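Local coordinates for protein farnesyl diphosphate phosphatase YisP (Bacillus subtilis subsp. subtilis, PDB 3WE9) that hydrolyses farnesyl diphosphate to farnesol and diphosphate, a step involved in biofilm formation, at residues E97-Q108 against Y124-M135. Sequence-based numbering, arbitrary orientation.
Sequences ESEPFREFIAAQ and YAYRTGGAAGLM
The Phe-101 ring carries Met-135 on one face: Met-135 CG stands 3.7 Å from the ring centroid and 14° off its normal, a CH-pi contact. Met-135 SD adds an oblique Met-aromatic contact, 3.5 Å from Phe-101 CE1. At the edge of Phe-104, Thr-128 O sits in the ring plane, 3.4 Å from Phe-104 CD2. Ala-107 O meets the Tyr-124 edge, 3.4 Å from CE1; the Arg-127 guanidinium has Tyr-124 CA over one face and Ala-107 CB at its edge. The Met-135 chain bends at its last torsion, bringing CE across Phe-104, 3.5 Å from its CB. Phe-101 also makes edge-to-face contacts with Phe-50 and Phe-87, and Val-47 and Cys-51 of helix 38-54 touch Met-135; an alanine in place of Phe-101 would probably leave the Met-135 thioether without its aromatic partner and open a gap toward those rings. Helices 98-107 and 118-140 belong to the all-helical fold of the phytoene/squalene synthase family; their segments run roughly antiparallel, at 144°, with axes 8.2 Å apart. Alanines at the interface are consistent with this spacing: Pro-100 CB lies 3.5 Å from Ala-131 O, and Ala-107 CB 3.7 Å from Thr-128 CG2. With chi1 at 52°, Thr-128 OG1 turns back to donate to Tyr-124 O, while CG2 also meets Gln-108 NE2. No direct hydrogen bond crosses the interface, and Arg-127 O, within the wider pi-type turn at 126-130, is buried without a hydrogen-bonding partner. Two waters link the segments instead, both at Glu-97: one joins its N to Met-135 O, the other donates to its OE1 and to Leu-134 O.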
loop_
_atom_site.group_PDB
_atom_site.type_symbol
_atom_site.label_atom_id
_atom_site.label_comp_id
_atom_site.label_asym_id
_atom_site.label_seq_id
_atom_site.Cartn_x
_atom_site.Cartn_y
_atom_site.Cartn_z
ATOM N N GLU A 97 10.778 -12.143 -7.771
ATOM C CA GLU A 97 9.944 -13.281 -8.150
ATOM C C GLU A 97 8.764 -12.862 -9.018
ATOM O O GLU A 97 8.127 -11.839 -8.766
ATOM C CB GLU A 97 9.435 -13.987 -6.898
ATOM C CG GLU A 97 10.535 -14.383 -5.941
ATOM C CD GLU A 97 10.036 -15.300 -4.852
ATOM O OE1 GLU A 97 9.060 -14.928 -4.158
ATOM O OE2 GLU A 97 10.617 -16.395 -4.694
ATOM N N SER A 98 8.466 -13.669 -10.034
ATOM C CA SER A 98 7.378 -13.375 -10.963
ATOM C C SER A 98 5.958 -13.571 -10.422
ATOM O O SER A 98 5.050 -12.829 -10.786
ATOM C CB SER A 98 7.552 -14.203 -12.246
ATOM O OG SER A 98 7.508 -15.592 -11.968
ATOM N N GLU A 99 5.771 -14.561 -9.557
ATOM C CA GLU A 99 4.447 -14.867 -9.000
ATOM C C GLU A 99 3.638 -13.674 -8.466
ATOM O O GLU A 99 2.531 -13.408 -8.941
ATOM C CB GLU A 99 4.570 -15.928 -7.900
ATOM C CG GLU A 99 4.932 -17.335 -8.388
ATOM C CD GLU A 99 6.269 -17.395 -9.109
ATOM O OE1 GLU A 99 7.259 -16.834 -8.587
ATOM O OE2 GLU A 99 6.334 -18.015 -10.194
ATOM N N PRO A 100 4.171 -12.940 -7.473
ATOM C CA PRO A 100 3.413 -11.795 -6.945
ATOM C C PRO A 100 3.001 -10.768 -8.003
ATOM O O PRO A 100 1.945 -10.142 -7.892
ATOM C CB PRO A 100 4.353 -11.213 -5.887
ATOM C CG PRO A 100 5.720 -11.614 -6.375
ATOM C CD PRO A 100 5.494 -13.036 -6.833
ATOM N N PHE A 101 3.832 -10.597 -9.026
ATOM C CA PHE A 101 3.522 -9.652 -10.091
ATOM C C PHE A 101 2.327 -10.164 -10.894
ATOM O O PHE A 101 1.455 -9.383 -11.292
ATOM C CB PHE A 101 4.740 -9.460 -10.997
ATOM C CG PHE A 101 5.877 -8.741 -10.330
ATOM C CD1 PHE A 101 5.877 -7.351 -10.222
ATOM C CD2 PHE A 101 6.925 -9.456 -9.767
ATOM C CE1 PHE A 101 6.911 -6.682 -9.558
ATOM C CE2 PHE A 101 7.962 -8.802 -9.101
ATOM C CZ PHE A 101 7.956 -7.413 -8.996
ATOM N N ARG A 102 2.288 -11.474 -11.121
ATOM C CA ARG A 102 1.185 -12.081 -11.857
ATOM C C ARG A 102 -0.070 -11.928 -11.006
ATOM O O ARG A 102 -1.105 -11.457 -11.479
ATOM C CB ARG A 102 1.455 -13.568 -12.102
ATOM C CG ARG A 102 2.744 -13.855 -12.855
ATOM C CD ARG A 102 3.001 -15.353 -12.929
ATOM N NE ARG A 102 4.293 -15.669 -13.530
ATOM C CZ ARG A 102 4.647 -15.326 -14.764
ATOM N NH1 ARG A 102 3.806 -14.650 -15.537
ATOM N NH2 ARG A 102 5.843 -15.662 -15.229
ATOM N N GLU A 103 0.045 -12.329 -9.744
ATOM C CA GLU A 103 -1.055 -12.240 -8.790
ATOM C C GLU A 103 -1.705 -10.864 -8.833
ATOM O O GLU A 103 -2.924 -10.746 -8.952
ATOM C CB GLU A 103 -0.539 -12.518 -7.378
ATOM C CG GLU A 103 -0.690 -13.955 -6.920
ATOM C CD GLU A 103 -2.050 -14.219 -6.300
ATOM O OE1 GLU A 103 -3.070 -14.122 -7.019
ATOM O OE2 GLU A 103 -2.096 -14.514 -5.084
ATOM N N PHE A 104 -0.878 -9.828 -8.741
ATOM C CA PHE A 104 -1.358 -8.454 -8.753
ATOM C C PHE A 104 -2.145 -8.147 -10.027
ATOM O O PHE A 104 -3.235 -7.583 -9.968
ATOM C CB PHE A 104 -0.173 -7.493 -8.613
ATOM C CG PHE A 104 -0.571 -6.067 -8.360
ATOM C CD1 PHE A 104 -0.923 -5.229 -9.412
ATOM C CD2 PHE A 104 -0.603 -5.564 -7.063
ATOM C CE1 PHE A 104 -1.301 -3.907 -9.178
ATOM C CE2 PHE A 104 -0.980 -4.243 -6.815
ATOM C CZ PHE A 104 -1.330 -3.414 -7.872
ATOM N N ILE A 105 -1.594 -8.528 -11.175
ATOM C CA ILE A 105 -2.259 -8.289 -12.453
ATOM C C ILE A 105 -3.642 -8.933 -12.493
ATOM O O ILE A 105 -4.623 -8.283 -12.851
ATOM C CB ILE A 105 -1.429 -8.835 -13.637
ATOM C CG1 ILE A 105 -0.164 -7.997 -13.822
ATOM C CG2 ILE A 105 -2.267 -8.815 -14.914
ATOM C CD1 ILE A 105 -0.445 -6.541 -14.134
ATOM N N ALA A 106 -3.712 -10.210 -12.130
ATOM C CA ALA A 106 -4.974 -10.934 -12.132
ATOM C C ALA A 106 -6.021 -10.250 -11.258
ATOM O O ALA A 106 -7.196 -10.192 -11.614
ATOM C CB ALA A 106 -4.746 -12.374 -11.656
ATOM N N ALA A 107 -5.583 -9.725 -10.117
ATOM C CA ALA A 107 -6.476 -9.059 -9.169
ATOM C C ALA A 107 -7.072 -7.743 -9.668
ATOM O O ALA A 107 -8.003 -7.208 -9.057
ATOM C CB ALA A 107 -5.747 -8.831 -7.846
ATOM N N GLN A 108 -6.538 -7.211 -10.763
ATOM C CA GLN A 108 -7.073 -5.971 -11.312
ATOM C C GLN A 108 -8.341 -6.231 -12.119
ATOM O O GLN A 108 -9.123 -5.315 -12.344
ATOM C CB GLN A 108 -6.017 -5.252 -12.168
ATOM C CG GLN A 108 -4.834 -4.741 -11.350
ATOM C CD GLN A 108 -5.284 -3.983 -10.119
ATOM O OE1 GLN A 108 -6.145 -3.118 -10.199
ATOM N NE2 GLN A 108 -4.702 -4.306 -8.975
ATOM N N TYR A 124 -8.743 -9.638 -1.122
ATOM C CA TYR A 124 -8.419 -8.660 -2.144
ATOM C C TYR A 124 -7.190 -7.829 -1.775
ATOM O O TYR A 124 -6.342 -7.553 -2.622
ATOM C CB TYR A 124 -9.591 -7.726 -2.389
ATOM C CG TYR A 124 -9.304 -6.778 -3.514
ATOM C CD1 TYR A 124 -9.028 -7.263 -4.793
ATOM C CD2 TYR A 124 -9.267 -5.404 -3.306
ATOM C CE1 TYR A 124 -8.721 -6.405 -5.837
ATOM C CE2 TYR A 124 -8.960 -4.534 -4.347
ATOM C CZ TYR A 124 -8.691 -5.042 -5.607
ATOM O OH TYR A 124 -8.404 -4.192 -6.647
ATOM N N ALA A 125 -7.110 -7.410 -0.516
ATOM C CA ALA A 125 -5.970 -6.620 -0.056
ATOM C C ALA A 125 -4.725 -7.503 -0.127
ATOM O O ALA A 125 -3.621 -7.030 -0.384
ATOM C CB ALA A 125 -6.203 -6.153 1.375
ATOM N N TYR A 126 -4.925 -8.794 0.108
ATOM C CA TYR A 126 -3.838 -9.764 0.076
ATOM C C TYR A 126 -3.261 -9.915 -1.327
ATOM O O TYR A 126 -2.042 -9.885 -1.511
ATOM C CB TYR A 126 -4.342 -11.121 0.585
ATOM C CG TYR A 126 -3.367 -12.266 0.396
ATOM C CD1 TYR A 126 -2.088 -12.220 0.950
ATOM C CD2 TYR A 126 -3.723 -13.394 -0.341
ATOM C CE1 TYR A 126 -1.184 -13.269 0.774
ATOM C CE2 TYR A 126 -2.829 -14.452 -0.525
ATOM C CZ TYR A 126 -1.563 -14.382 0.036
ATOM O OH TYR A 126 -0.681 -15.424 -0.130
ATOM N N ARG A 127 -4.141 -10.044 -2.316
ATOM C CA ARG A 127 -3.721 -10.230 -3.703
ATOM C C ARG A 127 -3.114 -8.991 -4.345
ATOM O O ARG A 127 -2.451 -9.090 -5.376
ATOM C CB ARG A 127 -4.904 -10.700 -4.556
ATOM C CG ARG A 127 -5.607 -11.942 -4.039
ATOM C CD ARG A 127 -6.744 -12.343 -4.981
ATOM N NE ARG A 127 -7.681 -11.242 -5.211
ATOM C CZ ARG A 127 -8.924 -11.194 -4.737
ATOM N NH1 ARG A 127 -9.397 -12.188 -4.000
ATOM N NH2 ARG A 127 -9.701 -10.155 -5.001
ATOM N N THR A 128 -3.352 -7.823 -3.753
ATOM C CA THR A 128 -2.808 -6.588 -4.304
ATOM C C THR A 128 -1.705 -6.027 -3.399
ATOM O O THR A 128 -0.518 -6.128 -3.727
ATOM C CB THR A 128 -3.930 -5.536 -4.534
ATOM O OG1 THR A 128 -4.708 -5.374 -3.337
ATOM C CG2 THR A 128 -4.852 -5.987 -5.673
ATOM N N GLY A 129 -2.089 -5.450 -2.261
ATOM C CA GLY A 129 -1.098 -4.916 -1.340
ATOM C C GLY A 129 -0.150 -5.986 -0.817
ATOM O O GLY A 129 1.061 -5.773 -0.755
ATOM N N GLY A 130 -0.698 -7.137 -0.435
ATOM C CA GLY A 130 0.138 -8.216 0.071
ATOM C C GLY A 130 1.132 -8.679 -0.979
ATOM O O GLY A 130 2.299 -8.965 -0.679
ATOM N N ALA A 131 0.660 -8.750 -2.218
ATOM C CA ALA A 131 1.495 -9.157 -3.343
ATOM C C ALA A 131 2.605 -8.134 -3.535
ATOM O O ALA A 131 3.752 -8.493 -3.787
ATOM C CB ALA A 131 0.650 -9.259 -4.622
ATOM N N ALA A 132 2.258 -6.853 -3.422
ATOM C CA ALA A 132 3.247 -5.790 -3.578
ATOM C C ALA A 132 4.316 -5.951 -2.498
ATOM O O ALA A 132 5.507 -5.735 -2.742
ATOM C CB ALA A 132 2.575 -4.423 -3.466
ATOM N N GLY A 133 3.885 -6.335 -1.301
ATOM C CA GLY A 133 4.824 -6.533 -0.214
ATOM C C GLY A 133 5.807 -7.634 -0.563
ATOM O O GLY A 133 7.004 -7.529 -0.292
ATOM N N LEU A 134 5.304 -8.708 -1.167
ATOM C CA LEU A 134 6.168 -9.816 -1.557
ATOM C C LEU A 134 7.075 -9.374 -2.709
ATOM O O LEU A 134 8.229 -9.779 -2.784
ATOM C CB LEU A 134 5.328 -11.028 -1.978
ATOM C CG LEU A 134 6.093 -12.347 -2.130
ATOM C CD1 LEU A 134 6.814 -12.682 -0.824
ATOM C CD2 LEU A 134 5.112 -13.466 -2.503
ATOM N N MET A 135 6.552 -8.546 -3.608
ATOM C CA MET A 135 7.349 -8.045 -4.730
ATOM C C MET A 135 8.603 -7.350 -4.198
ATOM O O MET A 135 9.704 -7.535 -4.713
ATOM C CB MET A 135 6.572 -7.009 -5.535
ATOM C CG MET A 135 5.378 -7.504 -6.321
ATOM S SD MET A 135 4.566 -6.076 -7.061
ATOM C CE MET A 135 2.827 -6.637 -7.068
HETATM O O HOH W 1 10.091 -10.366 -5.707
HETATM O O HOH W 2 9.262 -12.139 -3.314
#